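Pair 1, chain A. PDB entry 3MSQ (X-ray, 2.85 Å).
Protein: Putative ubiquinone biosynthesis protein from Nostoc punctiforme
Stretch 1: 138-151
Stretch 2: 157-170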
# COMPACT_ATOMS: atom_id res chain seq x y z
N ASN A 138 -1.96 -5.21 -27.56
CA ASN A 138 -2.60 -5.77 -26.37
C ASN A 138 -1.69 -5.71 -25.13
O ASN A 138 -0.54 -5.27 -25.22
CB ASN A 138 -3.17 -7.18 -26.62
CG ASN A 138 -2.20 -8.24 -27.11
OD1 ASN A 138 -1.23 -8.63 -26.43
ND2 ASN A 138 -2.54 -8.84 -28.24
N VAL A 139 -2.23 -6.10 -23.97
CA VAL A 139 -1.55 -6.10 -22.66
C VAL A 139 -0.22 -6.89 -22.69
O VAL A 139 0.81 -6.36 -22.26
CB VAL A 139 -2.53 -6.55 -21.53
CG1 VAL A 139 -1.82 -6.84 -20.21
CG2 VAL A 139 -3.63 -5.51 -21.34
N PHE A 140 -0.26 -8.13 -23.21
CA PHE A 140 0.93 -8.98 -23.25
C PHE A 140 1.98 -8.46 -24.21
O PHE A 140 3.17 -8.53 -23.90
CB PHE A 140 0.56 -10.44 -23.52
CG PHE A 140 -0.28 -11.10 -22.43
CD1 PHE A 140 -0.54 -10.44 -21.22
CD2 PHE A 140 -0.84 -12.35 -22.63
CE1 PHE A 140 -1.35 -11.04 -20.25
CE2 PHE A 140 -1.63 -12.94 -21.65
CZ PHE A 140 -1.88 -12.28 -20.46
N GLY A 141 1.52 -7.89 -25.34
CA GLY A 141 2.37 -7.27 -26.34
C GLY A 141 3.12 -6.08 -25.77
O GLY A 141 4.31 -5.92 -26.03
N GLU A 142 2.43 -5.28 -24.92
CA GLU A 142 3.05 -4.15 -24.25
C GLU A 142 4.09 -4.57 -23.21
O GLU A 142 5.19 -4.01 -23.20
CB GLU A 142 2.02 -3.14 -23.72
CG GLU A 142 1.77 -1.95 -24.66
CD GLU A 142 2.94 -1.11 -25.16
OE1 GLU A 142 3.80 -0.71 -24.34
OE2 GLU A 142 3.00 -0.84 -26.39
N ILE A 143 3.79 -5.60 -22.38
CA ILE A 143 4.71 -6.16 -21.37
C ILE A 143 5.93 -6.84 -22.04
O ILE A 143 7.06 -6.73 -21.54
CB ILE A 143 4.02 -7.08 -20.31
CG1 ILE A 143 2.83 -6.38 -19.61
CG2 ILE A 143 5.02 -7.59 -19.27
CD1 ILE A 143 3.18 -5.07 -18.72
N GLY A 144 5.69 -7.49 -23.17
CA GLY A 144 6.74 -8.08 -23.98
C GLY A 144 7.68 -7.01 -24.50
O GLY A 144 8.90 -7.17 -24.39
N LEU A 145 7.13 -5.88 -25.04
CA LEU A 145 7.90 -4.75 -25.56
C LEU A 145 8.77 -4.13 -24.48
O LEU A 145 9.92 -3.76 -24.76
CB LEU A 145 6.99 -3.68 -26.23
CG LEU A 145 7.65 -2.37 -26.66
CD1 LEU A 145 8.51 -2.56 -27.88
CD2 LEU A 145 6.62 -1.30 -26.89
N GLN A 146 8.23 -4.01 -23.24
CA GLN A 146 8.98 -3.44 -22.11
C GLN A 146 10.19 -4.31 -21.76
O GLN A 146 11.22 -3.80 -21.36
CB GLN A 146 8.07 -3.22 -20.87
CG GLN A 146 6.96 -2.15 -21.04
CD GLN A 146 7.47 -0.74 -21.20
OE1 GLN A 146 8.59 -0.39 -20.82
NE2 GLN A 146 6.65 0.12 -21.79
N ALA A 147 10.04 -5.63 -21.94
CA ALA A 147 11.10 -6.61 -21.69
C ALA A 147 12.19 -6.45 -22.73
O ALA A 147 13.36 -6.44 -22.37
CB ALA A 147 10.52 -8.03 -21.69
N PHE A 148 11.80 -6.20 -23.99
CA PHE A 148 12.71 -5.92 -25.11
C PHE A 148 13.50 -4.62 -24.81
O PHE A 148 14.72 -4.61 -24.98
CB PHE A 148 11.92 -5.80 -26.44
CG PHE A 148 12.72 -5.54 -27.70
CD1 PHE A 148 13.24 -4.28 -27.97
CD2 PHE A 148 12.87 -6.54 -28.66
CE1 PHE A 148 13.97 -4.05 -29.14
CE2 PHE A 148 13.59 -6.30 -29.84
CZ PHE A 148 14.13 -5.05 -30.07
N PHE A 149 12.80 -3.57 -24.31
CA PHE A 149 13.35 -2.25 -23.97
C PHE A 149 14.32 -2.30 -22.77
O PHE A 149 15.40 -1.68 -22.81
CB PHE A 149 12.23 -1.22 -23.78
CG PHE A 149 12.71 0.20 -23.87
CD1 PHE A 149 13.12 0.75 -25.09
CD2 PHE A 149 12.78 1.00 -22.73
CE1 PHE A 149 13.62 2.06 -25.16
CE2 PHE A 149 13.28 2.31 -22.81
CZ PHE A 149 13.68 2.83 -24.03
N LEU A 150 13.95 -3.09 -21.71
CA LEU A 150 14.77 -3.33 -20.51
C LEU A 150 16.06 -4.10 -20.88
O LEU A 150 17.12 -3.83 -20.31
CB LEU A 150 13.94 -4.07 -19.42
CG LEU A 150 14.55 -4.28 -18.02
CD1 LEU A 150 14.48 -3.03 -17.20
CD2 LEU A 150 13.82 -5.34 -17.26
N ALA A 151 15.98 -5.02 -21.88
CA ALA A 151 17.13 -5.79 -22.35
C ALA A 151 18.17 -4.90 -23.04
O ALA A 151 19.36 -5.16 -22.91
CB ALA A 151 16.69 -6.90 -23.30
N ILE A 157 10.48 3.14 -15.49
CA ILE A 157 9.13 2.70 -15.90
C ILE A 157 9.06 1.28 -16.47
O ILE A 157 8.12 0.57 -16.16
CB ILE A 157 8.32 3.76 -16.71
CG1 ILE A 157 6.79 3.59 -16.58
CG2 ILE A 157 8.76 3.86 -18.16
CD1 ILE A 157 6.20 3.87 -15.15
N SER A 158 10.07 0.84 -17.25
CA SER A 158 10.10 -0.52 -17.79
C SER A 158 10.16 -1.56 -16.65
O SER A 158 9.34 -2.49 -16.61
CB SER A 158 11.25 -0.69 -18.77
OG SER A 158 11.04 0.12 -19.91
N VAL A 159 11.10 -1.36 -15.70
CA VAL A 159 11.28 -2.23 -14.53
C VAL A 159 9.96 -2.34 -13.78
O VAL A 159 9.55 -3.44 -13.44
CB VAL A 159 12.36 -1.71 -13.57
CG1 VAL A 159 12.76 -2.78 -12.57
CG2 VAL A 159 13.56 -1.19 -14.32
N MSE A 160 9.35 -1.18 -13.47
CA MSE A 160 8.10 -1.06 -12.72
C MSE A 160 6.98 -1.72 -13.49
O MSE A 160 6.28 -2.57 -12.91
CB MSE A 160 7.76 0.41 -12.44
CG MSE A 160 8.80 1.15 -11.57
SE MSE A 160 9.26 0.30 -9.87
CE MSE A 160 10.99 -0.23 -10.28
N LEU A 161 6.86 -1.41 -14.81
CA LEU A 161 5.84 -2.00 -15.68
C LEU A 161 5.99 -3.49 -15.85
O LEU A 161 4.96 -4.15 -15.98
CB LEU A 161 5.67 -1.28 -17.02
CG LEU A 161 4.97 0.09 -16.98
CD1 LEU A 161 4.99 0.75 -18.34
CD2 LEU A 161 3.54 0.00 -16.42
N LEU A 162 7.24 -4.03 -15.79
CA LEU A 162 7.46 -5.48 -15.87
C LEU A 162 6.96 -6.16 -14.62
O LEU A 162 6.11 -7.03 -14.75
CB LEU A 162 8.91 -5.85 -16.12
CG LEU A 162 9.13 -6.68 -17.36
CD1 LEU A 162 9.89 -5.89 -18.36
CD2 LEU A 162 9.93 -7.89 -17.06
N SER A 163 7.43 -5.73 -13.41
CA SER A 163 7.00 -6.25 -12.09
C SER A 163 5.50 -6.20 -11.93
O SER A 163 4.89 -7.21 -11.59
CB SER A 163 7.63 -5.45 -10.96
OG SER A 163 9.03 -5.62 -10.98
N PHE A 164 4.91 -5.04 -12.25
CA PHE A 164 3.47 -4.77 -12.22
C PHE A 164 2.75 -5.82 -13.06
O PHE A 164 1.83 -6.48 -12.54
CB PHE A 164 3.19 -3.35 -12.75
CG PHE A 164 1.74 -3.06 -13.01
CD1 PHE A 164 0.90 -2.67 -11.98
CD2 PHE A 164 1.20 -3.23 -14.29
CE1 PHE A 164 -0.46 -2.42 -12.22
CE2 PHE A 164 -0.16 -2.99 -14.53
CZ PHE A 164 -0.98 -2.60 -13.49
N GLY A 165 3.19 -5.96 -14.31
CA GLY A 165 2.70 -6.91 -15.30
C GLY A 165 2.61 -8.31 -14.71
O GLY A 165 1.51 -8.84 -14.56
N MSE A 166 3.76 -8.83 -14.27
CA MSE A 166 3.89 -10.16 -13.65
C MSE A 166 2.95 -10.38 -12.47
O MSE A 166 2.29 -11.41 -12.42
CB MSE A 166 5.34 -10.39 -13.23
CG MSE A 166 6.21 -11.05 -14.30
SE MSE A 166 8.07 -11.02 -13.75
CE MSE A 166 8.42 -9.32 -14.17
N VAL A 167 2.88 -9.41 -11.53
CA VAL A 167 2.06 -9.42 -10.32
C VAL A 167 0.54 -9.40 -10.66
O VAL A 167 -0.22 -10.18 -10.09
CB VAL A 167 2.47 -8.25 -9.39
CG1 VAL A 167 1.50 -8.08 -8.23
CG2 VAL A 167 3.87 -8.45 -8.86
N MSE A 168 0.11 -8.48 -11.54
CA MSE A 168 -1.30 -8.33 -11.89
C MSE A 168 -1.87 -9.52 -12.66
O MSE A 168 -3.02 -9.89 -12.42
CB MSE A 168 -1.55 -7.00 -12.61
CG MSE A 168 -1.28 -5.77 -11.73
SE MSE A 168 -2.42 -5.63 -10.14
CE MSE A 168 -1.17 -5.81 -8.91
N ILE A 169 -1.06 -10.13 -13.56
CA ILE A 169 -1.48 -11.31 -14.30
C ILE A 169 -1.54 -12.52 -13.36
O ILE A 169 -2.57 -13.16 -13.29
CB ILE A 169 -0.65 -11.55 -15.58
CG1 ILE A 169 -0.66 -10.32 -16.57
CG2 ILE A 169 -1.00 -12.90 -16.28
CD1 ILE A 169 -1.96 -9.74 -16.97
N SER A 170 -0.46 -12.81 -12.59
CA SER A 170 -0.48 -13.93 -11.65
C SER A 170 -1.56 -13.81 -10.58
O SER A 170 -2.19 -14.82 -10.24
CB SER A 170 0.88 -14.20 -11.04
OG SER A 170 1.43 -13.01 -10.52

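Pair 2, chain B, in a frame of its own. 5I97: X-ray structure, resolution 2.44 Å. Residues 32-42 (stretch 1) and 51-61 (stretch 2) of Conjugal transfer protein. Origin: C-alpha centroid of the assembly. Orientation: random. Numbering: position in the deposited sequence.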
# COMPACT_ATOMS: atom_id res chain seq x y z
N PHE B 32 -16.99 7.31 -12.30
CA PHE B 32 -16.85 6.46 -11.13
C PHE B 32 -16.91 4.97 -11.48
O PHE B 32 -16.01 4.22 -11.12
CB PHE B 32 -17.92 6.75 -10.09
CG PHE B 32 -17.95 5.74 -8.97
CD1 PHE B 32 -16.93 5.69 -8.03
CD2 PHE B 32 -18.97 4.81 -8.89
CE1 PHE B 32 -16.95 4.76 -7.02
CE2 PHE B 32 -18.99 3.86 -7.89
CZ PHE B 32 -17.98 3.83 -6.95
N TRP B 33 -17.97 4.56 -12.16
CA TRP B 33 -18.14 3.16 -12.51
C TRP B 33 -17.09 2.69 -13.50
O TRP B 33 -16.59 1.58 -13.39
CB TRP B 33 -19.54 2.90 -13.08
CG TRP B 33 -20.62 3.23 -12.12
CD1 TRP B 33 -21.48 4.28 -12.18
CD2 TRP B 33 -20.96 2.50 -10.92
NE1 TRP B 33 -22.33 4.26 -11.11
CE2 TRP B 33 -22.03 3.18 -10.32
CE3 TRP B 33 -20.46 1.35 -10.31
CZ2 TRP B 33 -22.62 2.74 -9.13
CZ3 TRP B 33 -21.04 0.92 -9.14
CH2 TRP B 33 -22.11 1.61 -8.56
N LEU B 34 -16.72 3.55 -14.44
CA LEU B 34 -15.73 3.15 -15.42
C LEU B 34 -14.36 2.92 -14.78
O LEU B 34 -13.68 1.95 -15.10
CB LEU B 34 -15.63 4.18 -16.53
CG LEU B 34 -16.81 4.17 -17.49
CD1 LEU B 34 -16.96 5.54 -18.14
CD2 LEU B 34 -16.69 3.07 -18.52
N THR B 35 -13.97 3.81 -13.87
CA THR B 35 -12.69 3.65 -13.21
C THR B 35 -12.74 2.45 -12.24
O THR B 35 -11.75 1.74 -12.09
CB THR B 35 -12.23 4.94 -12.46
OG1 THR B 35 -13.26 5.39 -11.58
CG2 THR B 35 -11.91 6.05 -13.43
N GLN B 36 -13.88 2.24 -11.59
CA GLN B 36 -14.07 1.08 -10.72
C GLN B 36 -13.91 -0.21 -11.49
O GLN B 36 -13.33 -1.17 -11.01
CB GLN B 36 -15.46 1.09 -10.09
CG GLN B 36 -15.62 2.06 -8.96
CD GLN B 36 -14.82 1.65 -7.76
OE1 GLN B 36 -13.88 2.32 -7.39
NE2 GLN B 36 -15.21 0.54 -7.14
N TYR B 37 -14.43 -0.22 -12.70
CA TYR B 37 -14.38 -1.40 -13.53
C TYR B 37 -12.94 -1.72 -13.88
O TYR B 37 -12.51 -2.87 -13.75
CB TYR B 37 -15.22 -1.21 -14.79
CG TYR B 37 -15.33 -2.43 -15.66
CD1 TYR B 37 -16.32 -3.38 -15.45
CD2 TYR B 37 -14.43 -2.64 -16.70
CE1 TYR B 37 -16.42 -4.50 -16.26
CE2 TYR B 37 -14.53 -3.76 -17.51
CZ TYR B 37 -15.52 -4.68 -17.29
OH TYR B 37 -15.61 -5.79 -18.10
N VAL B 38 -12.20 -0.72 -14.33
CA VAL B 38 -10.80 -0.90 -14.69
C VAL B 38 -9.99 -1.33 -13.48
O VAL B 38 -9.15 -2.21 -13.57
CB VAL B 38 -10.20 0.39 -15.27
CG1 VAL B 38 -8.68 0.26 -15.40
CG2 VAL B 38 -10.85 0.72 -16.60
N ILE B 39 -10.25 -0.73 -12.33
CA ILE B 39 -9.54 -1.10 -11.13
C ILE B 39 -9.83 -2.55 -10.73
O ILE B 39 -8.91 -3.29 -10.38
CB ILE B 39 -9.87 -0.14 -9.99
CG1 ILE B 39 -9.21 1.21 -10.25
CG2 ILE B 39 -9.36 -0.68 -8.68
CD1 ILE B 39 -9.68 2.32 -9.33
N HIS B 40 -11.10 -2.96 -10.81
CA HIS B 40 -11.48 -4.32 -10.47
C HIS B 40 -10.85 -5.33 -11.43
O HIS B 40 -10.43 -6.40 -11.01
CB HIS B 40 -13.00 -4.50 -10.51
CG HIS B 40 -13.72 -4.02 -9.29
ND1 HIS B 40 -13.37 -4.40 -8.01
CD2 HIS B 40 -14.80 -3.20 -9.15
CE1 HIS B 40 -14.20 -3.84 -7.14
NE2 HIS B 40 -15.07 -3.11 -7.81
N ARG B 41 -10.81 -4.97 -12.70
CA ARG B 41 -10.42 -5.91 -13.74
C ARG B 41 -8.91 -6.00 -13.95
O ARG B 41 -8.39 -7.08 -14.20
CB ARG B 41 -11.11 -5.55 -15.06
CG ARG B 41 -10.70 -6.40 -16.22
CD ARG B 41 -11.73 -6.40 -17.31
NE ARG B 41 -11.28 -7.22 -18.44
CZ ARG B 41 -12.06 -7.64 -19.42
NH1 ARG B 41 -13.36 -7.34 -19.43
NH2 ARG B 41 -11.55 -8.36 -20.40
N GLU B 42 -8.21 -4.88 -13.83
CA GLU B 42 -6.79 -4.84 -14.15
C GLU B 42 -5.91 -5.01 -12.93
O GLU B 42 -4.71 -5.20 -13.04
CB GLU B 42 -6.44 -3.53 -14.87
CG GLU B 42 -7.20 -3.33 -16.16
CD GLU B 42 -6.94 -4.43 -17.16
OE1 GLU B 42 -5.82 -4.97 -17.17
OE2 GLU B 42 -7.88 -4.78 -17.91
N VAL B 51 -13.97 -10.82 -4.92
CA VAL B 51 -14.82 -9.64 -5.01
C VAL B 51 -14.67 -8.96 -6.36
O VAL B 51 -15.66 -8.60 -6.99
CB VAL B 51 -14.51 -8.64 -3.89
CG1 VAL B 51 -15.20 -7.31 -4.13
CG2 VAL B 51 -14.88 -9.24 -2.55
N ASP B 52 -13.42 -8.81 -6.82
CA ASP B 52 -13.15 -8.17 -8.10
C ASP B 52 -13.77 -8.95 -9.25
O ASP B 52 -14.36 -8.37 -10.15
CB ASP B 52 -11.64 -8.03 -8.32
CG ASP B 52 -11.00 -7.07 -7.34
OD1 ASP B 52 -11.68 -6.15 -6.85
OD2 ASP B 52 -9.80 -7.25 -7.03
N TYR B 53 -13.62 -10.28 -9.21
CA TYR B 53 -14.17 -11.18 -10.22
C TYR B 53 -15.69 -11.09 -10.29
O TYR B 53 -16.29 -11.12 -11.37
CB TYR B 53 -13.73 -12.61 -9.94
CG TYR B 53 -14.26 -13.63 -10.90
CD1 TYR B 53 -13.58 -13.92 -12.08
CD2 TYR B 53 -15.46 -14.29 -10.65
CE1 TYR B 53 -14.06 -14.86 -12.96
CE2 TYR B 53 -15.95 -15.22 -11.53
CZ TYR B 53 -15.24 -15.51 -12.68
OH TYR B 53 -15.74 -16.43 -13.57
N THR B 54 -16.31 -11.06 -9.13
CA THR B 54 -17.75 -10.93 -9.05
C THR B 54 -18.19 -9.59 -9.61
O THR B 54 -19.13 -9.53 -10.40
CB THR B 54 -18.25 -11.09 -7.60
OG1 THR B 54 -17.97 -12.42 -7.16
CG2 THR B 54 -19.74 -10.85 -7.51
N ALA B 55 -17.48 -8.53 -9.25
CA ALA B 55 -17.81 -7.19 -9.70
C ALA B 55 -17.74 -7.04 -11.22
O ALA B 55 -18.66 -6.48 -11.84
CB ALA B 55 -16.91 -6.17 -9.03
N VAL B 56 -16.66 -7.52 -11.82
CA VAL B 56 -16.50 -7.43 -13.27
C VAL B 56 -17.62 -8.18 -13.99
O VAL B 56 -18.13 -7.70 -15.00
CB VAL B 56 -15.15 -7.99 -13.72
CG1 VAL B 56 -15.07 -8.07 -15.24
CG2 VAL B 56 -14.03 -7.14 -13.16
N GLY B 57 -18.00 -9.33 -13.44
CA GLY B 57 -19.08 -10.12 -14.00
C GLY B 57 -20.41 -9.39 -14.00
O GLY B 57 -21.15 -9.44 -14.98
N LEU B 58 -20.72 -8.72 -12.90
CA LEU B 58 -21.99 -8.00 -12.79
C LEU B 58 -22.00 -6.75 -13.65
O LEU B 58 -23.06 -6.28 -14.04
CB LEU B 58 -22.27 -7.62 -11.33
CG LEU B 58 -22.44 -8.77 -10.35
CD1 LEU B 58 -22.60 -8.23 -8.94
CD2 LEU B 58 -23.65 -9.62 -10.73
N MET B 59 -20.83 -6.22 -13.97
CA MET B 59 -20.72 -4.98 -14.70
C MET B 59 -20.34 -5.20 -16.15
O MET B 59 -19.79 -4.31 -16.78
CB MET B 59 -19.71 -4.05 -14.04
CG MET B 59 -20.08 -3.63 -12.64
SD MET B 59 -18.73 -2.74 -11.87
CE MET B 59 -19.33 -2.65 -10.19
N SER B 60 -20.63 -6.38 -16.67
CA SER B 60 -20.27 -6.68 -18.05
C SER B 60 -21.46 -7.31 -18.76
O SER B 60 -22.26 -7.98 -18.14
CB SER B 60 -19.08 -7.65 -18.12
OG SER B 60 -17.98 -7.26 -17.31
N THR B 61 -21.54 -7.10 -20.07
CA THR B 61 -22.43 -7.89 -20.89
C THR B 61 -21.87 -9.31 -20.91
O THR B 61 -20.68 -9.51 -20.68
CB THR B 61 -22.55 -7.34 -22.32
OG1 THR B 61 -21.26 -7.32 -22.94
CG2 THR B 61 -23.14 -5.93 -22.33

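The sharpest difference lies where Gly165(A) of pair 1 matches Met59(B) of pair 2: one helix has no side chain there, and the other contact carries a long one. In pair 1 the bare glycine leaves space for Ile143(A), whose CD1 lies 3.9 Å from Gly165(A) CA and 3.4 Å from Leu161(A) O; an ideal CB on the glycine would come within 2.9 Å of Ile143(A) CD1, a clash. In pair 2 the matching residues are Tyr37(B) and Met59(B), and both side chains fill the space. Met59(B) directs its CA-to-CB bond toward the first helix, and Tyr37(B), with chi1 in t where Ile143(A) is in m, lies beside it, Tyr37(B) CD1 being 3.7 Å from Met59(B) CB. The methionine side chain, extended with chi2 and chi3 both t, also reaches Trp33(B), Met59(B) CE standing 4.1 Å from Trp33(B) CZ3.

The backbone frame is nonetheless the same. Fourteen central residues superpose with an RMSD of 0.4 Å. In each pair two helices run in roughly opposite directions, at 139° with axes 9.2 Å apart at closest approach in pair 1, and at 133° and 8.6 Å in pair 2. The second helix of pair 1 continues through Gly165(A) and beyond, whereas in pair 2 Met59(B) is the first residue to leave helical phi/psi.

Close to the crossing, both pairs join the helices by one polar bridge at the same two positions. Gln146(A) matches His40(B), and Ser158(A) matches Asp52(B). In pair 1 the serine donates, Ser158(A) OG to Gln146(A) OE1 at 2.7 Å; in pair 2 the donor sits on the first helix, His40(B) ND1 to Asp52(B) OD1, also 2.7 Å. The direction is thus inverted while the span is kept. Beside the bridge, Leu161(A) matches Ala55(B). Leu161(A) CD1 lies 3.9 Å from Gln146(A) NE2, whereas the methyl of Ala55(B) lies over the imidazole: Ala55(B) CB is 3.7 Å from the centroid of the His40(B) ring, over its face, a CH-pi contact.

Leu162(A) and Val56(B) fill the next matched position. Leu162(A) is a knob among Ile143(A), Gln146(A), Ala147(A) and Leu150(A), with its CD1 4.0 Å from Ala147(A) CB and 4.1 Å from Leu150(A) CD2. The shorter Val56(B) uses both methyls: CG2 lies 3.9 Å from His40(B) CB and 3.8 Å from Arg41(B) CB, while CG1 lies 4.0 Å from Tyr37(B) CE1.

Met166(A) and Ser60(B) match as well, but their roles diverge. The selenomethionine Met166(A) points its CA-to-CB bond away from the first helix. Ser60(B) points toward it and accepts from Tyr37(B), OH to Ser60(B) OG at 2.9 Å, a second polar link; the same OG donates to Val56(B) O at a very short 2.4 Å. Pair 1 places a single hydrogen bond within an otherwise largely apolar contact and buries 599 Å²; pair 2 uses two and buries 488 Å².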